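PDB 3WUD: galectin from Xenopus laevis, which binds beta-galactosides such as lactose through a galectin carbohydrate-recognition fold, and probably binds laminin. Local coordinates for residues A[14-19]-A[94-99]; A[50-55]-A[82-87]; A[60-65]-A[72-77]. All coordinates share one frame; numbering follows the deposited sequence.

Interaction 1: A[14-19]-A[94-99]; sequences LKQGHC and YQADHL
Gln-16 lays its CG over one face of the Tyr-94 ring, a CH-pi contact in which the carbon stands 3.6 Å from the Tyr-94 ring centroid, displaced toward the rim on the CE1 and CZ side. Beyond CG the glutamine chain runs extended past the ring, its amide plane turned 52° from that of the phenol, until Gln-16 OE1 comes within 3.5 Å of Ala-96 CA. The ring can lie under this chain because Tyr-94 CG stands anti to the backbone N (chi1 178°). At the ring's edge, in its plane, Leu-14 O approaches Tyr-94 CD2 at 3.4 Å. Leu-14 ends strand 12-14; a type II beta turn from Lys-15 to His-18, carrying Gln-16, follows it and leads into strand 19-26, the neighbour of strand 86-95 in the five-stranded sheet of the galectin beta-sandwich. Gly-17 sits in the turn with a positive phi of 86°, and its N donates a short bond of 2.6 Å to Tyr-94 O. In return Tyr-94 N donates to His-18 O at 2.9 Å, almost straight. Tyr-94 OH is hydrogen-bonded to Asp-118 O, while the ring also touches Ile-120 of the opposing sheet.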
loop_
_atom_site.group_PDB
_atom_site.type_symbol
_atom_site.label_atom_id
_atom_site.label_comp_id
_atom_site.label_asym_id
_atom_site.label_seq_id
_atom_site.Cartn_x
_atom_site.Cartn_y
_atom_site.Cartn_z
ATOM N N LEU A 14 -7.441 -8.741 2.509
ATOM C CA LEU A 14 -7.306 -9.076 3.887
ATOM C C LEU A 14 -8.419 -10.018 4.259
ATOM O O LEU A 14 -9.597 -9.640 4.240
ATOM C CB LEU A 14 -7.368 -7.823 4.791
ATOM C CG LEU A 14 -7.197 -7.932 6.290
ATOM C CD1 LEU A 14 -5.785 -8.469 6.589
ATOM C CD2 LEU A 14 -7.419 -6.585 6.998
ATOM N N LYS A 15 -8.060 -11.256 4.627
ATOM C CA LYS A 15 -9.073 -12.327 4.898
ATOM C C LYS A 15 -9.307 -12.505 6.382
ATOM O O LYS A 15 -8.507 -12.085 7.177
ATOM C CB LYS A 15 -8.624 -13.685 4.265
ATOM C CG LYS A 15 -8.678 -13.677 2.739
ATOM C CD LYS A 15 -8.227 -14.991 2.100
ATOM C CE LYS A 15 -6.724 -15.031 1.860
ATOM N NZ LYS A 15 -5.841 -14.838 3.057
ATOM N N GLN A 16 -10.387 -13.162 6.776
ATOM C CA GLN A 16 -10.584 -13.427 8.199
ATOM C C GLN A 16 -9.449 -14.132 8.855
ATOM O O GLN A 16 -8.843 -15.056 8.288
ATOM C CB GLN A 16 -11.807 -14.275 8.455
ATOM C CG GLN A 16 -13.059 -13.497 8.478
ATOM C CD GLN A 16 -14.184 -14.420 8.825
ATOM O OE1 GLN A 16 -14.110 -15.191 9.795
ATOM N NE2 GLN A 16 -15.189 -14.406 8.001
ATOM N N GLY A 17 -9.179 -13.708 10.071
ATOM C CA GLY A 17 -8.094 -14.233 10.872
ATOM C C GLY A 17 -6.752 -13.583 10.653
ATOM O O GLY A 17 -5.812 -13.954 11.329
ATOM N N HIS A 18 -6.664 -12.605 9.729
ATOM C CA HIS A 18 -5.430 -11.882 9.437
ATOM C C HIS A 18 -5.508 -10.427 9.850
ATOM O O HIS A 18 -6.604 -9.927 10.105
ATOM C CB HIS A 18 -5.148 -11.984 7.934
ATOM C CG HIS A 18 -4.946 -13.398 7.489
ATOM N ND1 HIS A 18 -3.695 -13.972 7.409
ATOM C CD2 HIS A 18 -5.833 -14.393 7.243
ATOM C CE1 HIS A 18 -3.817 -15.243 7.060
ATOM N NE2 HIS A 18 -5.106 -15.525 6.955
ATOM N N CYS A 19 -4.338 -9.773 9.875
ATOM C CA CYS A 19 -4.275 -8.374 10.275
ATOM C C CYS A 19 -3.431 -7.599 9.285
ATOM O O CYS A 19 -2.571 -8.126 8.569
ATOM C CB CYS A 19 -3.949 -8.120 11.794
ATOM S SG CYS A 19 -2.264 -7.855 12.468
ATOM N N TYR A 94 -8.964 -8.819 11.315
ATOM C CA TYR A 94 -10.310 -9.178 10.818
ATOM C C TYR A 94 -10.853 -10.514 11.376
ATOM O O TYR A 94 -10.300 -11.592 11.103
ATOM C CB TYR A 94 -10.245 -9.187 9.265
ATOM C CG TYR A 94 -11.491 -9.575 8.490
ATOM C CD1 TYR A 94 -12.777 -9.642 9.080
ATOM C CD2 TYR A 94 -11.395 -9.870 7.160
ATOM C CE1 TYR A 94 -13.895 -10.033 8.327
ATOM C CE2 TYR A 94 -12.479 -10.262 6.432
ATOM C CZ TYR A 94 -13.738 -10.318 6.996
ATOM O OH TYR A 94 -14.825 -10.745 6.206
ATOM N N GLN A 95 -11.889 -10.415 12.216
ATOM C CA GLN A 95 -12.678 -11.573 12.665
ATOM C C GLN A 95 -14.084 -11.527 12.095
ATOM O O GLN A 95 -14.516 -10.516 11.518
ATOM C CB GLN A 95 -12.712 -11.643 14.212
ATOM C CG GLN A 95 -11.310 -11.824 14.827
ATOM C CD GLN A 95 -10.656 -13.151 14.389
ATOM O OE1 GLN A 95 -11.353 -14.111 14.021
ATOM N NE2 GLN A 95 -9.332 -13.207 14.416
ATOM N N ALA A 96 -14.779 -12.658 12.226
ATOM C CA ALA A 96 -16.059 -12.845 11.566
ATOM C C ALA A 96 -16.969 -11.627 11.661
ATOM O O ALA A 96 -17.415 -11.128 10.618
ATOM C CB ALA A 96 -16.761 -14.076 12.146
ATOM N N ASP A 97 -17.169 -11.127 12.895
ATOM C CA ASP A 97 -18.179 -10.064 13.241
ATOM C C ASP A 97 -17.625 -8.798 13.881
ATOM O O ASP A 97 -18.364 -7.932 14.373
ATOM C CB ASP A 97 -19.296 -10.664 14.161
ATOM C CG ASP A 97 -18.813 -11.050 15.584
ATOM O OD1 ASP A 97 -17.639 -10.863 15.992
ATOM O OD2 ASP A 97 -19.658 -11.583 16.336
ATOM N N HIS A 98 -16.306 -8.666 13.880
ATOM C CA HIS A 98 -15.696 -7.458 14.373
ATOM C C HIS A 98 -14.254 -7.380 13.934
ATOM O O HIS A 98 -13.614 -8.388 13.513
ATOM C CB HIS A 98 -15.679 -7.374 15.892
ATOM C CG HIS A 98 -14.789 -8.383 16.547
ATOM N ND1 HIS A 98 -15.118 -9.718 16.629
ATOM C CD2 HIS A 98 -13.608 -8.247 17.175
ATOM C CE1 HIS A 98 -14.155 -10.367 17.255
ATOM N NE2 HIS A 98 -13.248 -9.489 17.637
ATOM N N LEU A 99 -13.791 -6.139 13.971
ATOM C CA LEU A 99 -12.364 -5.861 13.779
ATOM C C LEU A 99 -11.807 -5.635 15.149
ATOM O O LEU A 99 -12.454 -5.071 16.009
ATOM C CB LEU A 99 -12.105 -4.632 12.938
ATOM C CG LEU A 99 -12.625 -4.592 11.498
ATOM C CD1 LEU A 99 -11.992 -3.361 10.900
ATOM C CD2 LEU A 99 -12.264 -5.854 10.725
#

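Interaction 2: A[50-55]-A[82-87]. With GLC (alpha-D-glucopyranose), chain B; GAL (beta-D-galactopyranose), chain C; SO4 (sulfate ion), chain D.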
loop_
_atom_site.group_PDB
_atom_site.type_symbol
_atom_site.label_atom_id
_atom_site.label_comp_id
_atom_site.label_asym_id
_atom_site.label_seq_id
_atom_site.Cartn_x
_atom_site.Cartn_y
_atom_site.Cartn_z
ATOM N N PRO A 50 -8.410 9.131 15.089
ATOM C CA PRO A 50 -7.835 9.741 16.252
ATOM C C PRO A 50 -7.909 11.248 16.021
ATOM O O PRO A 50 -7.585 11.721 14.979
ATOM C CB PRO A 50 -6.383 9.217 16.250
ATOM C CG PRO A 50 -6.509 7.886 15.604
ATOM C CD PRO A 50 -7.419 8.258 14.442
ATOM N N ARG A 51 -8.418 11.947 17.016
ATOM C CA ARG A 51 -8.654 13.319 16.978
ATOM C C ARG A 51 -7.884 13.985 18.133
ATOM O O ARG A 51 -8.197 13.728 19.336
ATOM C CB ARG A 51 -10.135 13.626 17.189
ATOM C CG ARG A 51 -10.994 13.079 16.065
ATOM C CD ARG A 51 -12.463 13.477 16.176
ATOM N NE ARG A 51 -13.239 12.970 15.029
ATOM C CZ ARG A 51 -14.579 13.020 14.962
ATOM N NH1 ARG A 51 -15.263 13.598 15.923
ATOM N NH2 ARG A 51 -15.226 12.559 13.893
ATOM N N PHE A 52 -6.945 14.840 17.747
ATOM C CA PHE A 52 -6.182 15.688 18.686
ATOM C C PHE A 52 -7.025 16.877 19.095
ATOM O O PHE A 52 -7.176 17.147 20.286
ATOM C CB PHE A 52 -4.895 16.191 18.028
ATOM C CG PHE A 52 -3.906 15.115 17.726
ATOM C CD1 PHE A 52 -3.114 14.598 18.722
ATOM C CD2 PHE A 52 -3.769 14.636 16.436
ATOM C CE1 PHE A 52 -2.236 13.541 18.486
ATOM C CE2 PHE A 52 -2.875 13.595 16.174
ATOM C CZ PHE A 52 -2.120 13.048 17.188
ATOM N N ASP A 53 -7.501 17.619 18.103
ATOM C CA ASP A 53 -8.593 18.585 18.281
ATOM C C ASP A 53 -9.438 18.735 17.059
ATOM O O ASP A 53 -9.111 19.523 16.150
ATOM C CB ASP A 53 -8.056 19.970 18.639
ATOM C CG ASP A 53 -9.173 21.007 18.771
ATOM O OD1 ASP A 53 -10.315 20.635 19.147
ATOM O OD2 ASP A 53 -8.888 22.207 18.484
ATOM N N HIS A 54 -10.560 18.005 17.047
ATOM C CA HIS A 54 -11.363 17.989 15.838
ATOM C C HIS A 54 -12.768 17.673 16.187
ATOM O O HIS A 54 -13.043 16.845 17.016
ATOM C CB HIS A 54 -10.737 16.980 14.833
ATOM C CG HIS A 54 -11.502 16.862 13.565
ATOM N ND1 HIS A 54 -11.711 17.926 12.714
ATOM C CD2 HIS A 54 -12.096 15.791 12.987
ATOM C CE1 HIS A 54 -12.451 17.524 11.691
ATOM N NE2 HIS A 54 -12.662 16.228 11.813
ATOM N N GLU A 55 -13.692 18.406 15.592
ATOM C CA GLU A 55 -15.134 18.241 15.877
ATOM C C GLU A 55 -15.447 18.290 17.362
ATOM O O GLU A 55 -16.323 17.594 17.787
ATOM C CB GLU A 55 -15.686 16.925 15.263
ATOM C CG GLU A 55 -15.463 16.775 13.774
ATOM C CD GLU A 55 -16.458 17.550 12.910
ATOM O OE1 GLU A 55 -16.423 17.393 11.665
ATOM O OE2 GLU A 55 -17.311 18.255 13.469
ATOM N N PHE A 82 -1.240 8.433 20.939
ATOM C CA PHE A 82 -0.675 9.106 19.788
ATOM C C PHE A 82 -0.050 10.450 20.189
ATOM O O PHE A 82 -0.445 11.015 21.174
ATOM C CB PHE A 82 -1.745 9.285 18.671
ATOM C CG PHE A 82 -2.500 8.033 18.348
ATOM C CD1 PHE A 82 -1.953 7.095 17.501
ATOM C CD2 PHE A 82 -3.811 7.831 18.825
ATOM C CE1 PHE A 82 -2.633 5.946 17.233
ATOM C CE2 PHE A 82 -4.511 6.701 18.515
ATOM C CZ PHE A 82 -3.917 5.774 17.712
ATOM N N GLN A 83 1.011 10.858 19.472
ATOM C CA GLN A 83 1.600 12.191 19.565
ATOM C C GLN A 83 1.751 12.787 18.187
ATOM O O GLN A 83 2.077 12.113 17.213
ATOM C CB GLN A 83 3.010 12.132 20.204
ATOM C CG GLN A 83 3.174 10.975 21.178
ATOM C CD GLN A 83 4.460 11.006 22.003
ATOM O OE1 GLN A 83 5.546 11.336 21.505
ATOM N NE2 GLN A 83 4.339 10.626 23.275
ATOM N N GLN A 84 1.560 14.092 18.120
ATOM C CA GLN A 84 1.785 14.846 16.919
ATOM C C GLN A 84 3.279 14.906 16.691
ATOM O O GLN A 84 4.044 14.922 17.658
ATOM C CB GLN A 84 1.252 16.280 17.074
ATOM C CG GLN A 84 -0.261 16.383 17.192
ATOM C CD GLN A 84 -0.689 17.670 17.868
ATOM O OE1 GLN A 84 -0.182 17.980 18.941
ATOM N NE2 GLN A 84 -1.595 18.427 17.255
ATOM N N GLY A 85 3.690 14.870 15.433
ATOM C CA GLY A 85 5.114 14.833 15.100
ATOM C C GLY A 85 5.870 13.572 15.488
ATOM O O GLY A 85 7.052 13.635 15.902
ATOM N N ALA A 86 5.209 12.428 15.329
ATOM C CA ALA A 86 5.763 11.147 15.686
ATOM C C ALA A 86 5.202 10.066 14.785
ATOM O O ALA A 86 4.113 10.215 14.240
ATOM C CB ALA A 86 5.421 10.793 17.122
ATOM N N GLU A 87 5.929 8.957 14.735
ATOM C CA GLU A 87 5.472 7.736 14.106
ATOM C C GLU A 87 4.473 6.987 14.990
ATOM O O GLU A 87 4.523 7.087 16.241
ATOM C CB GLU A 87 6.687 6.843 13.810
ATOM C CG GLU A 87 6.477 5.834 12.696
ATOM C CD GLU A 87 7.798 5.424 12.033
ATOM O OE1 GLU A 87 8.721 5.029 12.747
ATOM O OE2 GLU A 87 7.932 5.534 10.817
HETATM C C1 GLC B . -21.206 14.990 15.039
HETATM C C2 GLC B . -19.903 14.471 15.605
HETATM C C3 GLC B . -18.743 14.361 14.665
HETATM C C4 GLC B . -19.146 14.249 13.177
HETATM C C5 GLC B . -20.206 15.270 12.762
HETATM C C6 GLC B . -20.844 14.921 11.457
HETATM O O1 GLC B . -21.949 15.773 15.938
HETATM O O2 GLC B . -19.498 14.980 16.858
HETATM O O3 GLC B . -17.964 13.256 15.142
HETATM O O4 GLC B . -17.978 14.507 12.484
HETATM O O5 GLC B . -21.268 15.339 13.670
HETATM O O6 GLC B . -21.764 15.978 11.197
HETATM C C1 GAL C . -17.754 13.497 11.460
HETATM C C2 GAL C . -16.546 13.870 10.613
HETATM C C3 GAL C . -16.178 12.815 9.571
HETATM C C4 GAL C . -16.133 11.446 10.262
HETATM C C5 GAL C . -17.424 11.229 11.065
HETATM C C6 GAL C . -17.508 9.918 11.813
HETATM O O2 GAL C . -16.816 15.072 9.903
HETATM O O3 GAL C . -14.981 13.196 8.917
HETATM O O4 GAL C . -15.005 11.382 11.146
HETATM O O5 GAL C . -17.630 12.228 12.071
HETATM O O6 GAL C . -18.716 9.742 12.529
HETATM S S SO4 D . -12.401 21.451 13.777
HETATM O O1 SO4 D . -12.212 22.280 15.002
HETATM O O2 SO4 D . -13.563 20.559 13.999
HETATM O O3 SO4 D . -12.647 22.259 12.555
HETATM O O4 SO4 D . -11.161 20.681 13.420
#
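Phe-52 and Gln-84 meet where two loops close one end of the galectin beta-sandwich: residues 50-55 leave strand 43-51 of the six-stranded sheet, and residues 82-87 lead into strand 86-95 of the five-stranded one. The central contact is a CH-pi interaction, with Gln-84 CG 3.6 Å from the centroid of the Phe-52 ring and only 7° off its normal. Gln-84 CG lies anti to its carbonyl carbon and the chain continues extended, carrying the amide across the same face with its plane 20° from that of the ring. Its NE2 is hydrogen-bonded to Ala-30 O, which helps fix the rotation of the amide. Phe-82 CB touches the ring tip at Phe-52 CZ, 4.1 Å away, and the Phe-82 ring receives Pro-50 CG off-centre. Phe-80 meets both phenylalanines edge-to-face, extending the aromatic cluster.

Arg-51 takes no part in this apolar contact and reaches the sugars instead. Its side chain is extended from CG to NE and presents its guanidinium edge to them, with Arg-51 NH1 donating to GLC O3 at 2.8 Å and NH2 to both GLC O3 and GAL O4. Asn-49 holds its NE and Asp-57 forms a salt bridge with NH1. Glu-55, bent at chi2 (-80°), brings OE1 to within 2.9 Å of GAL O2, from which it accepts a hydrogen bond.

Interaction 3: A[60-65]-A[72-77]; sequences KIICNS and GTEQRE. With GAL (beta-D-galactopyranose), chain C; GLC (alpha-D-glucopyranose), chain B.
One face of the Arg-76 guanidinium lies against Ile-62, whose CG1 stands 3.7 Å above the plane and toward its rim, while at the edge the group meets GLC, with a weak bond from Arg-76 NH2 to GLC O2. Ile-62 and Arg-76 run side by side in the same direction, and CD1 of the isoleucine packs 3.6 Å from Arg-76 CG, so aliphatic carbon backs a charged group that also forms a salt bridge with Asp-57. A second flat group, the Asn-64 amide, uses ND2 twice. Asn-64 ND2 donates nearly straight to GAL O6 at 2.9 Å, and in the amide plane to Gly-72 O, although it reaches that oxygen from well above the carbonyl plane. Asn-64 CG stands anti to the backbone N (chi1 -153°), which turns the amide toward both partners.

Glu-74 adds a carboxylate to the sugar site. Extended beyond CG, it lies between the sugars and Arg-76. Glu-74 OE2 accepts a bond of 2.6 Å from GAL O6 and a very short one, of doubtful exact length, from GLC O3; the salt bridge of OE1 with Arg-76 NH1 is modelled implausibly short, and its detail is doubtful.

The framework is an antiparallel beta hairpin. Ile-61 with Glu-77 and Cys-63 with Gln-75 are hydrogen-bonded pairs, the latter joined by Cys-63 N to Gln-75 O and Gln-75 N to Cys-63 O, both 2.7 Å, and Ile-62 with Arg-76 is the non-hydrogen-bonded pair between them. Ile-62 and Arg-76 share the face that carries the glycan. Cys-63 and Gln-75 project from the other, where both touch Phe-111 of strand 108-112 in the opposing sheet. Strand 60-67 is bordered on its other side by strand 43-51, and strand 70-77 is outermost in the six-stranded sheet within this chain.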
loop_
_atom_site.group_PDB
_atom_site.type_symbol
_atom_site.label_atom_id
_atom_site.label_comp_id
_atom_site.label_asym_id
_atom_site.label_seq_id
_atom_site.Cartn_x
_atom_site.Cartn_y
_atom_site.Cartn_z
ATOM N N LYS A 60 -9.352 11.803 21.577
ATOM C CA LYS A 60 -10.261 10.663 21.561
ATOM C C LYS A 60 -10.049 9.985 20.230
ATOM O O LYS A 60 -9.756 10.633 19.262
ATOM C CB LYS A 60 -11.729 11.098 21.614
ATOM C CG LYS A 60 -12.088 12.027 22.794
ATOM C CD LYS A 60 -12.126 11.232 24.060
ATOM C CE LYS A 60 -12.493 12.125 25.259
ATOM N NZ LYS A 60 -11.236 12.741 25.770
ATOM N N ILE A 61 -10.326 8.699 20.170
ATOM C CA ILE A 61 -10.452 8.025 18.924
ATOM C C ILE A 61 -11.970 7.882 18.602
ATOM O O ILE A 61 -12.723 7.235 19.381
ATOM C CB ILE A 61 -9.849 6.634 18.940
ATOM C CG1 ILE A 61 -8.359 6.684 19.329
ATOM C CG2 ILE A 61 -10.017 6.014 17.565
ATOM C CD1 ILE A 61 -7.747 5.320 19.438
ATOM N N ILE A 62 -12.375 8.417 17.454
ATOM C CA ILE A 62 -13.782 8.217 17.037
ATOM C C ILE A 62 -13.710 7.135 15.981
ATOM O O ILE A 62 -12.867 7.224 15.091
ATOM C CB ILE A 62 -14.314 9.484 16.419
ATOM C CG1 ILE A 62 -14.699 10.480 17.506
ATOM C CG2 ILE A 62 -15.566 9.205 15.572
ATOM C CD1 ILE A 62 -13.757 10.649 18.680
ATOM N N CYS A 63 -14.485 6.053 16.108
ATOM C CA CYS A 63 -14.626 5.082 15.012
ATOM C C CYS A 63 -16.066 5.086 14.509
ATOM O O CYS A 63 -17.033 5.344 15.252
ATOM C CB CYS A 63 -14.301 3.691 15.500
ATOM S SG CYS A 63 -12.522 3.526 15.932
ATOM N N ASN A 64 -16.223 4.801 13.233
ATOM C CA ASN A 64 -17.535 4.629 12.676
ATOM C C ASN A 64 -17.467 3.747 11.446
ATOM O O ASN A 64 -16.407 3.405 10.983
ATOM C CB ASN A 64 -18.091 6.005 12.266
ATOM C CG ASN A 64 -19.632 6.046 12.299
ATOM O OD1 ASN A 64 -20.287 5.061 12.260
ATOM N ND2 ASN A 64 -20.190 7.209 12.253
ATOM N N SER A 65 -18.603 3.329 10.967
ATOM C CA SER A 65 -18.743 2.630 9.703
ATOM C C SER A 65 -19.311 3.557 8.673
ATOM O O SER A 65 -19.981 4.553 9.023
ATOM C CB SER A 65 -19.691 1.418 9.874
ATOM O OG SER A 65 -20.998 1.766 10.344
ATOM N N GLY A 72 -22.567 5.322 9.997
ATOM C CA GLY A 72 -23.263 4.642 11.052
ATOM C C GLY A 72 -23.225 5.321 12.408
ATOM O O GLY A 72 -23.090 6.539 12.503
ATOM N N THR A 73 -23.365 4.538 13.438
ATOM C CA THR A 73 -23.267 5.014 14.830
ATOM C C THR A 73 -21.797 5.130 15.294
ATOM O O THR A 73 -21.071 4.122 15.254
ATOM C CB THR A 73 -24.027 4.044 15.751
ATOM O OG1 THR A 73 -25.402 4.031 15.327
ATOM C CG2 THR A 73 -23.988 4.497 17.239
ATOM N N GLU A 74 -21.371 6.325 15.793
ATOM C CA GLU A 74 -19.990 6.441 16.246
ATOM C C GLU A 74 -19.703 5.637 17.496
ATOM O O GLU A 74 -20.572 5.532 18.365
ATOM C CB GLU A 74 -19.654 7.894 16.581
ATOM C CG GLU A 74 -19.485 8.795 15.401
ATOM C CD GLU A 74 -19.178 10.266 15.760
ATOM O OE1 GLU A 74 -19.119 10.655 16.931
ATOM O OE2 GLU A 74 -18.940 11.011 14.844
ATOM N N GLN A 75 -18.472 5.136 17.575
ATOM C CA GLN A 75 -17.911 4.517 18.780
ATOM C C GLN A 75 -16.731 5.424 19.241
ATOM O O GLN A 75 -15.839 5.772 18.464
ATOM C CB GLN A 75 -17.491 3.067 18.500
ATOM C CG GLN A 75 -17.089 2.314 19.737
ATOM C CD GLN A 75 -16.717 0.875 19.430
ATOM O OE1 GLN A 75 -17.562 0.086 18.963
ATOM N NE2 GLN A 75 -15.468 0.532 19.671
ATOM N N ARG A 76 -16.791 5.872 20.491
ATOM C CA ARG A 76 -15.776 6.751 21.034
ATOM C C ARG A 76 -14.857 5.990 22.038
ATOM O O ARG A 76 -15.329 5.345 23.000
ATOM C CB ARG A 76 -16.390 8.012 21.658
ATOM C CG ARG A 76 -16.263 9.285 20.826
ATOM C CD ARG A 76 -16.971 10.536 21.418
ATOM N NE ARG A 76 -17.050 11.628 20.407
ATOM C CZ ARG A 76 -17.915 11.668 19.382
ATOM N NH1 ARG A 76 -18.846 10.707 19.272
ATOM N NH2 ARG A 76 -17.901 12.700 18.497
ATOM N N GLU A 77 -13.540 6.038 21.795
ATOM C CA GLU A 77 -12.568 5.458 22.721
ATOM C C GLU A 77 -11.700 6.546 23.378
ATOM O O GLU A 77 -11.205 7.362 22.678
ATOM C CB GLU A 77 -11.681 4.478 21.935
ATOM C CG GLU A 77 -12.444 3.413 21.187
ATOM C CD GLU A 77 -13.039 2.349 22.079
ATOM O OE1 GLU A 77 -12.500 2.063 23.185
ATOM O OE2 GLU A 77 -14.049 1.735 21.658
HETATM C C1 GAL C . -17.754 13.497 11.460
HETATM C C2 GAL C . -16.546 13.870 10.613
HETATM C C3 GAL C . -16.178 12.815 9.571
HETATM C C4 GAL C . -16.133 11.446 10.262
HETATM C C5 GAL C . -17.424 11.229 11.065
HETATM C C6 GAL C . -17.508 9.918 11.813
HETATM O O2 GAL C . -16.816 15.072 9.903
HETATM O O3 GAL C . -14.981 13.196 8.917
HETATM O O4 GAL C . -15.005 11.382 11.146
HETATM O O5 GAL C . -17.630 12.228 12.071
HETATM O O6 GAL C . -18.716 9.742 12.529
HETATM C C1 GLC B . -21.206 14.990 15.039
HETATM C C2 GLC B . -19.903 14.471 15.605
HETATM C C3 GLC B . -18.743 14.361 14.665
HETATM C C4 GLC B . -19.146 14.249 13.177
HETATM C C5 GLC B . -20.206 15.270 12.762
HETATM C C6 GLC B . -20.844 14.921 11.457
HETATM O O1 GLC B . -21.949 15.773 15.938
HETATM O O2 GLC B . -19.498 14.980 16.858
HETATM O O3 GLC B . -17.964 13.256 15.142
HETATM O O4 GLC B . -17.978 14.507 12.484
HETATM O O5 GLC B . -21.268 15.339 13.670
HETATM O O6 GLC B . -21.764 15.978 11.197
#

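Interactions 2 and 3 share one glycan site, whereas interaction 1 belongs to a different end of the sandwich. The centres of 2 and 3 lie about 15 Å apart and their segments touch: Arg-51 N is 2.9 Å from Lys-60 O, a probable hydrogen bond between neighbouring strands, and Phe-82 CE2 packs 3.6 Å from Ile-61 CD1. Arg-51 and Glu-55 of interaction 2 and Asn-64, Glu-74 and Arg-76 of interaction 3 contact the same disaccharide, Arg-76 only weakly, joined by His-47, hydrogen-bonded to galactose. The centre of interaction 1 is about 26 Å from that of interaction 2, across the chain's centre, yet both use strand 86-95; interaction 1 is centred about 19 Å from interaction 3.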